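Local structure of geranyltranstransferase (3P8L) at residues S79-M82 against I83-S87; V21-V24 against M25-I29; N202-E205 against E206-G209; A128-L131 against L132-S135. The protein probably catalyses the magnesium-dependent condensation of isopentenyl diphosphate with geranyl diphosphate to give farnesyl diphosphate, and belongs to the FPP/GGPP synthase family. All blocks are in the same frame, centred on the assembly; numbering follows the deposited sequence. Where two conformers were deposited one is given.

Contact 1: S79-M82 against I83-S87; sequences SLEM and IHTYS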
ATOM      1  N   SER A  79     -11.163  -4.315   1.182  1.00 31.25           N
ATOM      2  CA  SER A  79      -9.832  -3.890   0.739  0.50 34.10           C
ATOM      3  C   SER A  79      -9.910  -2.621  -0.118  1.00 35.63           C
ATOM      4  O   SER A  79      -9.161  -1.658   0.106  1.00 35.46           O
ATOM      5  CB  SER A  79      -9.138  -5.012  -0.039  0.50 32.12           C
ATOM      6  OG  SER A  79      -8.719  -6.048   0.829  0.50 35.15           O
ATOM      7  N   LEU A  80     -10.834  -2.608  -1.077  1.00 32.91           N
ATOM      8  CA  LEU A  80     -11.048  -1.420  -1.912  1.00 35.41           C
ATOM      9  C   LEU A  80     -11.497  -0.188  -1.108  1.00 31.62           C
ATOM     10  O   LEU A  80     -10.982   0.936  -1.310  1.00 33.94           O
ATOM     11  CB  LEU A  80     -12.054  -1.737  -3.028  1.00 28.70           C
ATOM     12  CG  LEU A  80     -12.437  -0.627  -3.997  1.00 36.03           C
ATOM     13  CD1 LEU A  80     -11.221  -0.099  -4.732  1.00 31.85           C
ATOM     14  CD2 LEU A  80     -13.525  -1.106  -4.990  1.00 29.76           C
ATOM     15  N   GLU A  81     -12.435  -0.394  -0.176  1.00 28.85           N
ATOM     16  CA  GLU A  81     -12.895   0.704   0.661  1.00 33.41           C
ATOM     17  C   GLU A  81     -11.795   1.227   1.619  1.00 28.58           C
ATOM     18  O   GLU A  81     -11.783   2.422   1.939  1.00 31.35           O
ATOM     19  CB  GLU A  81     -14.186   0.344   1.393  1.00 30.46           C
ATOM     20  CG  GLU A  81     -14.853   1.509   2.126  1.00 34.01           C
ATOM     21  CD  GLU A  81     -15.333   2.662   1.216  1.00 36.04           C
ATOM     22  OE1 GLU A  81     -15.161   2.661  -0.036  1.00 33.18           O
ATOM     23  OE2 GLU A  81     -15.901   3.594   1.786  1.00 38.31           O
ATOM     24  N   MET A  82     -10.865   0.350   2.006  1.00 31.89           N
ATOM     25  CA  MET A  82      -9.662   0.715   2.771  1.00 32.71           C
ATOM     26  C   MET A  82      -8.742   1.654   1.985  1.00 30.67           C
ATOM     27  O   MET A  82      -8.237   2.642   2.551  1.00 32.39           O
ATOM     28  CB  MET A  82      -8.915  -0.521   3.325  1.00 27.90           C
ATOM     29  CG  MET A  82      -9.713  -1.322   4.441  1.00 29.99           C
ATOM     30  SD  MET A  82      -8.958  -2.926   4.889  1.00 24.69           S
ATOM     31  CE  MET A  82      -7.494  -2.375   5.769  1.00 28.62           C
ATOM     32  N   ILE A  83      -8.554   1.357   0.691  1.00 27.50           N
ATOM     33  CA  ILE A  83      -7.788   2.197  -0.219  1.00 32.64           C
ATOM     34  C   ILE A  83      -8.460   3.565  -0.318  1.00 25.44           C
ATOM     35  O   ILE A  83      -7.800   4.603  -0.166  1.00 31.92           O
ATOM     36  CB  ILE A  83      -7.661   1.586  -1.656  1.00 32.13           C
ATOM     37  CG1 ILE A  83      -6.823   0.312  -1.668  1.00 35.79           C
ATOM     38  CG2 ILE A  83      -7.122   2.621  -2.645  1.00 35.68           C
ATOM     39  CD1 ILE A  83      -5.337   0.512  -1.498  1.00 29.15           C
ATOM     40  N   HIS A  84      -9.763   3.557  -0.602  1.00 23.68           N
ATOM     41  CA  HIS A  84     -10.540   4.773  -0.666  1.00 31.84           C
ATOM     42  C   HIS A  84     -10.424   5.647   0.613  1.00 26.81           C
ATOM     43  O   HIS A  84     -10.187   6.835   0.505  1.00 33.83           O
ATOM     44  CB  HIS A  84     -11.994   4.463  -0.912  1.00 29.23           C
ATOM     45  CG  HIS A  84     -12.827   5.690  -1.032  1.00 29.69           C
ATOM     46  ND1 HIS A  84     -12.553   6.674  -1.954  1.00 30.49           N
ATOM     47  CD2 HIS A  84     -13.909   6.109  -0.339  1.00 33.60           C
ATOM     48  CE1 HIS A  84     -13.442   7.643  -1.837  1.00 33.23           C
ATOM     49  NE2 HIS A  84     -14.281   7.320  -0.873  1.00 34.08           N
ATOM     50  N   THR A  85     -10.595   5.026   1.784  1.00 28.89           N
ATOM     51  CA  THR A  85     -10.497   5.688   3.099  1.00 31.14           C
ATOM     52  C   THR A  85      -9.095   6.264   3.315  1.00 33.58           C
ATOM     53  O   THR A  85      -8.957   7.390   3.783  1.00 30.88           O
ATOM     54  CB  THR A  85     -10.824   4.706   4.278  1.00 34.89           C
ATOM     55  OG1 THR A  85     -12.095   4.086   4.056  1.00 32.38           O
ATOM     56  CG2 THR A  85     -10.840   5.428   5.646  1.00 28.47           C
ATOM     57  N   TYR A  86      -8.054   5.497   2.971  1.00 29.99           N
ATOM     58  CA  TYR A  86      -6.694   6.009   3.074  1.00 30.26           C
ATOM     59  C   TYR A  86      -6.550   7.259   2.207  1.00 38.79           C
ATOM     60  O   TYR A  86      -6.026   8.265   2.683  1.00 29.16           O
ATOM     61  CB  TYR A  86      -5.591   4.945   2.777  1.00 27.99           C
ATOM     62  CG  TYR A  86      -4.710   5.250   1.579  1.00 36.14           C
ATOM     63  CD1 TYR A  86      -3.756   6.259   1.630  1.00 27.27           C
ATOM     64  CD2 TYR A  86      -4.831   4.535   0.385  1.00 21.76           C
ATOM     65  CE1 TYR A  86      -2.972   6.586   0.524  1.00 30.08           C
ATOM     66  CE2 TYR A  86      -4.033   4.838  -0.725  1.00 24.93           C
ATOM     67  CZ  TYR A  86      -3.113   5.884  -0.648  1.00 33.75           C
ATOM     68  OH  TYR A  86      -2.295   6.200  -1.708  1.00 29.71           O
ATOM     69  N   SER A  87      -7.046   7.223   0.966  1.00 30.46           N
ATOM     70  CA  SER A  87      -6.773   8.330   0.049  1.00 33.02           C
ATOM     71  C   SER A  87      -7.419   9.631   0.578  1.00 34.27           C
ATOM     72  O   SER A  87      -6.846  10.713   0.426  1.00 35.30           O
ATOM     73  CB  SER A  87      -7.273   8.016  -1.369  1.00 24.30           C
ATOM     74  OG  SER A  87      -8.680   8.204  -1.439  1.00 27.91           O
TER
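E81, H84 and T85 share one turn of helix 71-92 in the all-helical isoprenoid synthase fold. This helix runs into the first aspartate-rich motif, the magnesium-binding element of the family. T85 has a chi1 of -54°, which keeps OG1 beside the backbone N and folds it back along the helix onto the preceding turn. T85 OG1 donates to E81 O at 2.7 Å. T85 N donates to the same E81 O at 2.9 Å. The two donors approach from opposite faces of the carbonyl plane, so one buried oxygen is gripped twice. E81 and H84 lie side by side and point the same way. E81 OE1 is 3.7 Å from H84 CD2, and the carboxylate and imidazole planes are turned 36° apart. The oxygen comes in obliquely to the ring; OE2, the other oxygen of E81, forms a salt bridge with R52. I83 reaches back with its CG1 branch, which packs 3.5 Å from S79 O. S79 itself turns its hydroxyl to A128 O on helix 114-133. Y86 lies five residues before the aspartate-rich motif, where a bulky side chain limits product length in related synthases. A similar role is consistent with its position here. Its ring meets H90 edge-to-face and also packs on D122 of the second subunit. Y86 N bonds to M82 O at 2.9 Å, and one residue on S87 OG turns back to H84 O at 2.8 Å.

Contact 2: V21-V24 against M25-I29; sequences VEKV and MVDFI
K23 and D27 sit one turn apart on helix 13-31 and form a salt bridge on its solvent side. K23 NZ donates to D27 OD2 at 2.8 Å and uses the syn lone pair of that oxygen. The lysine chain runs out extended and bends only at its last torsion (chi4 -53°), which swings the ammonium group over to the carboxylate. The two side chains cross at an angle. Lower down, K23 CG lies 3.6 Å from D27 OD2, so the lysine chain bows round the OD2 end of the carboxylate and NZ comes in close to its plane. The D27 carboxyl carbon is also close to the backbone, with CG 3.2 Å from K23 O. The partly exposed flank holds E22 and V26. These two lie side by side, with E22 CG 4.1 Å from V26 CG2, a looser touch. The acid end of E22 goes to R52 in a salt bridge. The inner face is buried against neighbouring helices. M25 starts back along the helix, with CG 3.4 Å from V21 O, and its thioether end then leads away to A78, E81 and M82 of helix 71-92. V21 rests on P55 and L59. V24 meets A78 and L131. F28 CB is 3.2 Å from V24 O, while its ring leaves the segment to stack with Y32 and pack on Q130 and L131. The pattern is that of an amphipathic surface helix with an i to i+4 salt bridge outside and methionine, valine and phenylalanine against the bundle.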
ATOM      1  N   VAL A  21     -19.398  -5.492   4.863  1.00 36.53           N
ATOM      2  CA  VAL A  21     -18.144  -4.929   4.390  1.00 32.25           C
ATOM      3  C   VAL A  21     -17.509  -4.125   5.533  1.00 39.79           C
ATOM      4  O   VAL A  21     -16.317  -4.296   5.823  1.00 32.56           O
ATOM      5  CB  VAL A  21     -18.341  -4.066   3.139  1.00 38.99           C
ATOM      6  CG1 VAL A  21     -16.996  -3.539   2.625  1.00 28.33           C
ATOM      7  CG2 VAL A  21     -19.036  -4.884   2.038  1.00 34.98           C
ATOM      8  N   GLU A  22     -18.314  -3.285   6.197  1.00 32.41           N
ATOM      9  CA  GLU A  22     -17.822  -2.523   7.349  1.00 42.49           C
ATOM     10  C   GLU A  22     -17.283  -3.468   8.438  1.00 38.65           C
ATOM     11  O   GLU A  22     -16.206  -3.244   8.983  1.00 40.00           O
ATOM     12  CB  GLU A  22     -18.907  -1.589   7.905  1.00 32.13           C
ATOM     13  CG  GLU A  22     -18.465  -0.831   9.145  1.00 59.41           C
ATOM     14  CD  GLU A  22     -19.213   0.468   9.371  1.00 73.56           C
ATOM     15  OE1 GLU A  22     -19.755   0.638  10.483  1.00 81.46           O
ATOM     16  OE2 GLU A  22     -19.240   1.320   8.453  1.00 78.30           O
ATOM     17  N   LYS A  23     -18.008  -4.544   8.714  1.00 40.14           N
ATOM     18  CA  LYS A  23     -17.553  -5.547   9.690  1.00 41.55           C
ATOM     19  C   LYS A  23     -16.176  -6.154   9.343  1.00 38.38           C
ATOM     20  O   LYS A  23     -15.304  -6.232  10.201  1.00 33.87           O
ATOM     21  CB  LYS A  23     -18.610  -6.654   9.875  1.00 44.34           C
ATOM     22  CG  LYS A  23     -18.338  -7.569  11.063  1.00 49.47           C
ATOM     23  CD  LYS A  23     -19.209  -8.820  11.036  1.00 58.87           C
ATOM     24  CE  LYS A  23     -19.225  -9.511  12.392  1.00 55.53           C
ATOM     25  NZ  LYS A  23     -17.857  -9.800  12.931  1.00 48.76           N
ATOM     26  N   VAL A  24     -15.978  -6.574   8.089  1.00 31.78           N
ATOM     27  CA  VAL A  24     -14.659  -7.079   7.661  1.00 32.74           C
ATOM     28  C   VAL A  24     -13.549  -6.034   7.920  1.00 35.01           C
ATOM     29  O   VAL A  24     -12.502  -6.355   8.496  1.00 38.40           O
ATOM     30  CB  VAL A  24     -14.675  -7.573   6.195  1.00 35.22           C
ATOM     31  CG1 VAL A  24     -13.254  -7.867   5.687  1.00 29.34           C
ATOM     32  CG2 VAL A  24     -15.566  -8.859   6.075  1.00 34.65           C
ATOM     33  N   MET A  25     -13.828  -4.783   7.553  1.00 31.49           N
ATOM     34  CA  MET A  25     -12.871  -3.677   7.687  1.00 38.91           C
ATOM     35  C   MET A  25     -12.526  -3.469   9.153  1.00 38.51           C
ATOM     36  O   MET A  25     -11.349  -3.487   9.528  1.00 34.73           O
ATOM     37  CB  MET A  25     -13.448  -2.378   7.125  1.00 31.52           C
ATOM     38  CG  MET A  25     -13.544  -2.299   5.613  1.00 37.10           C
ATOM     39  SD  MET A  25     -14.268  -0.739   5.067  1.00 32.86           S
ATOM     40  CE  MET A  25     -12.881   0.278   5.228  1.00 32.32           C
ATOM     41  N   VAL A  26     -13.564  -3.323   9.979  1.00 36.34           N
ATOM     42  CA  VAL A  26     -13.398  -3.029  11.400  1.00 39.40           C
ATOM     43  C   VAL A  26     -12.669  -4.173  12.125  1.00 40.34           C
ATOM     44  O   VAL A  26     -11.717  -3.919  12.886  1.00 39.36           O
ATOM     45  CB  VAL A  26     -14.767  -2.653  12.058  1.00 42.02           C
ATOM     46  CG1 VAL A  26     -14.733  -2.776  13.569  1.00 44.67           C
ATOM     47  CG2 VAL A  26     -15.208  -1.254  11.620  1.00 45.30           C
ATOM     48  N   ASP A  27     -13.097  -5.414  11.869  1.00 35.61           N
ATOM     49  CA  ASP A  27     -12.467  -6.584  12.482  1.00 40.45           C
ATOM     50  C   ASP A  27     -11.026  -6.670  12.054  1.00 34.79           C
ATOM     51  O   ASP A  27     -10.191  -6.962  12.881  1.00 33.59           O
ATOM     52  CB  ASP A  27     -13.132  -7.915  12.086  1.00 38.19           C
ATOM     53  CG  ASP A  27     -14.534  -8.080  12.671  1.00 47.58           C
ATOM     54  OD1 ASP A  27     -14.930  -7.291  13.532  1.00 36.81           O
ATOM     55  OD2 ASP A  27     -15.256  -9.004  12.258  1.00 45.23           O
ATOM     56  N   PHE A  28     -10.752  -6.435  10.762  1.00 36.46           N
ATOM     57  CA  PHE A  28      -9.389  -6.509  10.258  1.00 39.66           C
ATOM     58  C   PHE A  28      -8.480  -5.484  10.921  1.00 32.29           C
ATOM     59  O   PHE A  28      -7.367  -5.829  11.306  1.00 36.71           O
ATOM     60  CB  PHE A  28      -9.282  -6.393   8.722  1.00 34.76           C
ATOM     61  CG  PHE A  28      -7.914  -6.680   8.221  1.00 37.77           C
ATOM     62  CD1 PHE A  28      -7.049  -5.647   7.865  1.00 35.41           C
ATOM     63  CD2 PHE A  28      -7.454  -7.985   8.175  1.00 33.93           C
ATOM     64  CE1 PHE A  28      -5.762  -5.918   7.449  1.00 34.40           C
ATOM     65  CE2 PHE A  28      -6.156  -8.270   7.749  1.00 42.04           C
ATOM     66  CZ  PHE A  28      -5.313  -7.231   7.388  1.00 35.69           C
ATOM     67  N   ILE A  29      -8.970  -4.257  11.078  1.00 34.91           N
ATOM     68  CA  ILE A  29      -8.176  -3.194  11.705  0.50 36.16           C
ATOM     69  C   ILE A  29      -7.959  -3.484  13.198  1.00 38.61           C
ATOM     70  O   ILE A  29      -6.848  -3.357  13.701  1.00 37.80           O
ATOM     71  CB  ILE A  29      -8.778  -1.779  11.464  0.50 39.27           C
ATOM     72  CG1 ILE A  29      -8.270  -1.199  10.148  0.50 47.63           C
ATOM     73  CG2 ILE A  29      -8.357  -0.794  12.542  0.50 38.49           C
ATOM     74  CD1 ILE A  29      -9.109  -1.511   8.955  0.50 48.67           C
TER

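Contact 3: N202-E205 against E206-G209; sequences NQTE and EVIG
T204 and V207 meet through a side chain and a backbone N-H. V207 N points to T204 OG1 at 3.4 Å, a weak capping bond with an N-H...O angle of 159°. The hydroxyl is placed for this by chi1 of 63°, which sets OG1 between the backbone N and the carbonyl carbon. T204 OG1 also lies 3.5 Å from V207 CG2. The carbonyl of the same threonine starts the regular helix bonding. I208 N reaches T204 O at 2.9 Å in an almost straight bond of 174°. G209 N follows to E205 O at 3.1 Å, coming from above the carbonyl plane. T204 is thus the N-cap of helix 205-230. Two residues earlier, N202 has positive phi and is the C-prime residue of a Schellman motif that ends helix 175-200, so one helix closes and the next opens within a few residues. Q203 lies between these two features and crosses V207 at an angle. Q203 CB is 3.9 Å from V207 CG1, and the amide oxygen Q203 OE1 lies 3.7 Å from that same methyl. I208 lies against the backbone, with I208 CD1 3.5 Å from Q203 O. The Q203 chain bends at chi2, and its NE2 is hydrogen-bonded to A201 O, which holds that end of the amide. Further out, Q203 and V207 both pack on F65 and V284, which belong to loops, while T204, E205 and E206 face solvent.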
ATOM      1  N   ASN A 202     -16.463 -15.071 -11.927  1.00 57.30           N
ATOM      2  CA  ASN A 202     -15.876 -15.947 -12.952  1.00 63.61           C
ATOM      3  C   ASN A 202     -16.242 -15.644 -14.402  1.00 63.59           C
ATOM      4  O   ASN A 202     -16.415 -16.559 -15.207  1.00 66.85           O
ATOM      5  CB  ASN A 202     -16.140 -17.428 -12.641  1.00 68.63           C
ATOM      6  CG  ASN A 202     -14.864 -18.195 -12.381  1.00 78.41           C
ATOM      7  OD1 ASN A 202     -14.614 -18.636 -11.260  1.00 88.48           O
ATOM      8  ND2 ASN A 202     -14.039 -18.350 -13.417  1.00 76.49           N
ATOM      9  N   GLN A 203     -16.348 -14.361 -14.727  1.00 58.86           N
ATOM     10  CA  GLN A 203     -16.674 -13.925 -16.075  1.00 51.63           C
ATOM     11  C   GLN A 203     -15.468 -13.961 -17.000  1.00 56.79           C
ATOM     12  O   GLN A 203     -14.320 -14.010 -16.539  1.00 54.62           O
ATOM     13  CB  GLN A 203     -17.274 -12.528 -16.039  1.00 49.15           C
ATOM     14  CG  GLN A 203     -18.586 -12.471 -15.278  1.00 51.37           C
ATOM     15  CD  GLN A 203     -19.637 -13.397 -15.874  1.00 53.88           C
ATOM     16  OE1 GLN A 203     -20.074 -13.212 -17.006  1.00 59.90           O
ATOM     17  NE2 GLN A 203     -20.059 -14.376 -15.105  1.00 44.14           N
ATOM     18  N   THR A 204     -15.731 -13.925 -18.305  1.00 50.62           N
ATOM     19  CA  THR A 204     -14.668 -14.047 -19.293  1.00 59.40           C
ATOM     20  C   THR A 204     -13.980 -12.708 -19.462  1.00 60.61           C
ATOM     21  O   THR A 204     -14.483 -11.676 -19.000  1.00 61.39           O
ATOM     22  CB  THR A 204     -15.185 -14.539 -20.682  1.00 58.35           C
ATOM     23  OG1 THR A 204     -16.104 -13.580 -21.228  1.00 61.76           O
ATOM     24  CG2 THR A 204     -15.864 -15.909 -20.564  1.00 61.90           C
ATOM     25  N   GLU A 205     -12.841 -12.745 -20.147  1.00 59.66           N
ATOM     26  CA  GLU A 205     -12.057 -11.577 -20.481  1.00 65.82           C
ATOM     27  C   GLU A 205     -12.864 -10.596 -21.311  1.00 64.27           C
ATOM     28  O   GLU A 205     -12.644  -9.390 -21.250  1.00 63.30           O
ATOM     29  CB  GLU A 205     -10.797 -12.001 -21.245  1.00 67.68           C
ATOM     30  CG  GLU A 205      -9.594 -11.098 -20.999  1.00 79.66           C
ATOM     31  CD  GLU A 205      -9.224 -10.996 -19.522  1.00 88.66           C
ATOM     32  OE1 GLU A 205      -8.881 -12.038 -18.922  1.00 90.41           O
ATOM     33  OE2 GLU A 205      -9.274  -9.875 -18.964  1.00 88.77           O
ATOM     34  N   GLU A 206     -13.809 -11.132 -22.076  1.00 65.53           N
ATOM     35  CA  GLU A 206     -14.674 -10.336 -22.931  1.00 66.59           C
ATOM     36  C   GLU A 206     -15.674  -9.538 -22.075  1.00 58.27           C
ATOM     37  O   GLU A 206     -15.899  -8.346 -22.306  1.00 49.03           O
ATOM     38  CB  GLU A 206     -15.407 -11.264 -23.915  1.00 69.16           C
ATOM     39  CG  GLU A 206     -15.329 -10.838 -25.384  1.00 82.60           C
ATOM     40  CD  GLU A 206     -16.454  -9.896 -25.800  1.00 91.01           C
ATOM     41  OE1 GLU A 206     -16.449  -8.724 -25.359  1.00 89.64           O
ATOM     42  OE2 GLU A 206     -17.336 -10.327 -26.583  1.00 82.11           O
ATOM     43  N   VAL A 207     -16.261 -10.212 -21.089  1.00 54.92           N
ATOM     44  CA  VAL A 207     -17.231  -9.585 -20.195  1.00 57.90           C
ATOM     45  C   VAL A 207     -16.531  -8.566 -19.275  1.00 58.38           C
ATOM     46  O   VAL A 207     -16.996  -7.432 -19.141  1.00 56.58           O
ATOM     47  CB  VAL A 207     -18.026 -10.642 -19.388  1.00 57.63           C
ATOM     48  CG1 VAL A 207     -18.975  -9.980 -18.383  1.00 53.22           C
ATOM     49  CG2 VAL A 207     -18.820 -11.540 -20.336  1.00 59.98           C
ATOM     50  N   ILE A 208     -15.392  -8.965 -18.699  1.00 57.67           N
ATOM     51  CA  ILE A 208     -14.590  -8.097 -17.814  1.00 52.91           C
ATOM     52  C   ILE A 208     -14.229  -6.806 -18.542  1.00 52.37           C
ATOM     53  O   ILE A 208     -14.350  -5.717 -17.972  1.00 53.12           O
ATOM     54  CB  ILE A 208     -13.367  -8.861 -17.225  1.00 51.56           C
ATOM     55  CG1 ILE A 208     -13.851  -9.830 -16.143  1.00 44.79           C
ATOM     56  CG2 ILE A 208     -12.293  -7.911 -16.667  1.00 45.83           C
ATOM     57  CD1 ILE A 208     -12.853 -10.921 -15.757  1.00 47.79           C
ATOM     58  N   GLY A 209     -13.870  -6.932 -19.822  1.00 51.53           N
ATOM     59  CA  GLY A 209     -13.656  -5.774 -20.703  1.00 41.77           C
ATOM     60  C   GLY A 209     -14.846  -4.849 -20.875  1.00 46.56           C
ATOM     61  O   GLY A 209     -14.687  -3.622 -20.925  1.00 47.28           O
TER

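Contact 4: A128-L131 against L132-S135; sequences AFQL and LSLS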
ATOM      1  N   ALA A 128      -5.023  -2.668   3.185  1.00 35.07           N
ATOM      2  CA  ALA A 128      -5.819  -3.105   2.040  1.00 37.34           C
ATOM      3  C   ALA A 128      -5.156  -4.286   1.303  1.00 37.05           C
ATOM      4  O   ALA A 128      -5.823  -5.287   0.983  1.00 38.26           O
ATOM      5  CB  ALA A 128      -6.015  -1.957   1.113  1.00 32.15           C
ATOM      6  N   PHE A 129      -3.847  -4.167   1.062  1.00 30.32           N
ATOM      7  CA  PHE A 129      -3.063  -5.241   0.457  1.00 34.49           C
ATOM      8  C   PHE A 129      -2.922  -6.415   1.406  1.00 39.27           C
ATOM      9  O   PHE A 129      -3.001  -7.555   0.964  1.00 34.54           O
ATOM     10  CB  PHE A 129      -1.715  -4.742  -0.100  1.00 37.98           C
ATOM     11  CG  PHE A 129      -1.888  -3.914  -1.345  1.00 42.43           C
ATOM     12  CD1 PHE A 129      -2.162  -4.521  -2.568  1.00 37.35           C
ATOM     13  CD2 PHE A 129      -1.891  -2.543  -1.279  1.00 36.02           C
ATOM     14  CE1 PHE A 129      -2.375  -3.772  -3.704  1.00 42.00           C
ATOM     15  CE2 PHE A 129      -2.103  -1.772  -2.417  1.00 40.33           C
ATOM     16  CZ  PHE A 129      -2.351  -2.384  -3.624  1.00 38.81           C
ATOM     17  N   GLN A 130      -2.770  -6.161   2.707  1.00 34.09           N
ATOM     18  CA  GLN A 130      -2.693  -7.292   3.636  1.00 36.11           C
ATOM     19  C   GLN A 130      -3.977  -8.133   3.661  1.00 42.77           C
ATOM     20  O   GLN A 130      -3.919  -9.368   3.529  1.00 41.52           O
ATOM     21  CB  GLN A 130      -2.317  -6.868   5.056  1.00 35.08           C
ATOM     22  CG  GLN A 130      -2.015  -8.067   5.954  1.00 29.09           C
ATOM     23  CD  GLN A 130      -1.478  -7.697   7.327  1.00 39.83           C
ATOM     24  OE1 GLN A 130      -1.620  -6.565   7.787  1.00 38.34           O
ATOM     25  NE2 GLN A 130      -0.865  -8.661   7.992  1.00 38.97           N
ATOM     26  N   LEU A 131      -5.120  -7.463   3.822  1.00 37.16           N
ATOM     27  CA  LEU A 131      -6.413  -8.137   3.796  1.00 34.70           C
ATOM     28  C   LEU A 131      -6.608  -8.977   2.525  1.00 33.80           C
ATOM     29  O   LEU A 131      -6.931 -10.167   2.617  1.00 39.80           O
ATOM     30  CB  LEU A 131      -7.579  -7.150   4.000  1.00 33.53           C
ATOM     31  CG  LEU A 131      -8.982  -7.791   3.873  1.00 36.39           C
ATOM     32  CD1 LEU A 131      -9.229  -8.895   4.925  1.00 35.83           C
ATOM     33  CD2 LEU A 131     -10.088  -6.732   3.914  1.00 33.00           C
ATOM     34  N   LEU A 132      -6.393  -8.369   1.364  1.00 31.26           N
ATOM     35  CA  LEU A 132      -6.470  -9.061   0.084  1.00 36.26           C
ATOM     36  C   LEU A 132      -5.536 -10.296  -0.027  1.00 43.18           C
ATOM     37  O   LEU A 132      -5.955 -11.361  -0.518  1.00 39.73           O
ATOM     38  CB  LEU A 132      -6.251  -8.075  -1.067  1.00 32.38           C
ATOM     39  CG  LEU A 132      -6.684  -8.461  -2.484  1.00 44.74           C
ATOM     40  CD1 LEU A 132      -8.152  -8.942  -2.519  1.00 38.90           C
ATOM     41  CD2 LEU A 132      -6.515  -7.271  -3.423  1.00 44.36           C
ATOM     42  N   SER A 133      -4.310 -10.159   0.484  1.00 40.94           N
ATOM     43  CA  SER A 133      -3.320 -11.256   0.550  1.00 39.41           C
ATOM     44  C   SER A 133      -3.743 -12.417   1.459  1.00 44.10           C
ATOM     45  O   SER A 133      -3.398 -13.590   1.197  1.00 41.33           O
ATOM     46  CB  SER A 133      -1.945 -10.715   0.979  1.00 30.75           C
ATOM     47  OG  SER A 133      -1.859 -10.580   2.380  1.00 38.63           O
ATOM     48  N   LEU A 134      -4.501 -12.090   2.506  1.00 36.07           N
ATOM     49  CA  LEU A 134      -5.019 -13.072   3.447  1.00 39.91           C
ATOM     50  C   LEU A 134      -6.472 -13.512   3.171  1.00 41.63           C
ATOM     51  O   LEU A 134      -7.051 -14.239   3.968  1.00 42.49           O
ATOM     52  CB  LEU A 134      -4.919 -12.520   4.874  1.00 39.66           C
ATOM     53  CG  LEU A 134      -3.505 -12.376   5.444  1.00 42.84           C
ATOM     54  CD1 LEU A 134      -3.520 -11.436   6.629  1.00 41.12           C
ATOM     55  CD2 LEU A 134      -2.899 -13.748   5.827  1.00 45.29           C
ATOM     56  N   SER A 135      -7.059 -13.040   2.072  1.00 37.07           N
ATOM     57  CA  SER A 135      -8.475 -13.290   1.785  1.00 42.59           C
ATOM     58  C   SER A 135      -8.777 -14.724   1.332  1.00 47.35           C
ATOM     59  O   SER A 135      -7.874 -15.500   1.037  1.00 48.02           O
ATOM     60  CB  SER A 135      -8.997 -12.292   0.745  1.00 38.38           C
ATOM     61  OG  SER A 135      -8.420 -12.517  -0.524  1.00 40.68           O
TER
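The side chains of Q130 and L134 lie side by side, pointing the same way. The methyl L134 CD1 comes 4.1 Å from Q130 NE2, obliquely to the amide plane, and 3.8 Å from Q130 CG. NE2 is hydrogen-bonded to Q156 of the second subunit, and L134 meets Q147 of that subunit. The other flat group is the F129 ring. It meets F129 of the second subunit with the two planes nearly parallel, about 5° apart. Behind these groups the helix is running out. S133 OG sits between its own backbone N and carbonyl carbon (chi1 83°). From there S133 OG donates to Q130 O at 2.7 Å. L134 N also donates to Q130 O, at 3.0 Å, so this oxygen has two donors. L134 N makes a weak bond of 3.1 Å to L131 O as well, an i to i+3 contact. S135 OG then turns back to L132 O at 2.7 Å. K142 of helix 139-153 reaches the carbonyl oxygens of both S133 and S135 with its NZ. Residues 128-133 form the end of helix 114-133 at the subunit interface, and the chain leaves it by S135. L131 packs on S79 of helix 71-92 and on V24 and F28 of helix 13-31, while L132 and F129 pack on helix 139-153.

Overall arrangement
Contacts 1, 2 and 4 form one cluster of three helices, with centres 12 Å apart for each pair. M82 of contact 1 packs on M25 of contact 2, with M82 CG 3.6 Å from M25 CE. F28 of contact 2 packs against contact 4, with F28 CZ 3.6 Å from L131 N. R52 ties contacts 1 and 2 further, since E81 and E22 both make salt bridges to it. Contact 3 stands apart, with its nearest atoms about 14 Å from contacts 1 and 4. Contact 1 is nearest in sequence to the aspartate-rich motif, while contact 4 lies in the dimer interface, which Y86 of contact 1 also touches.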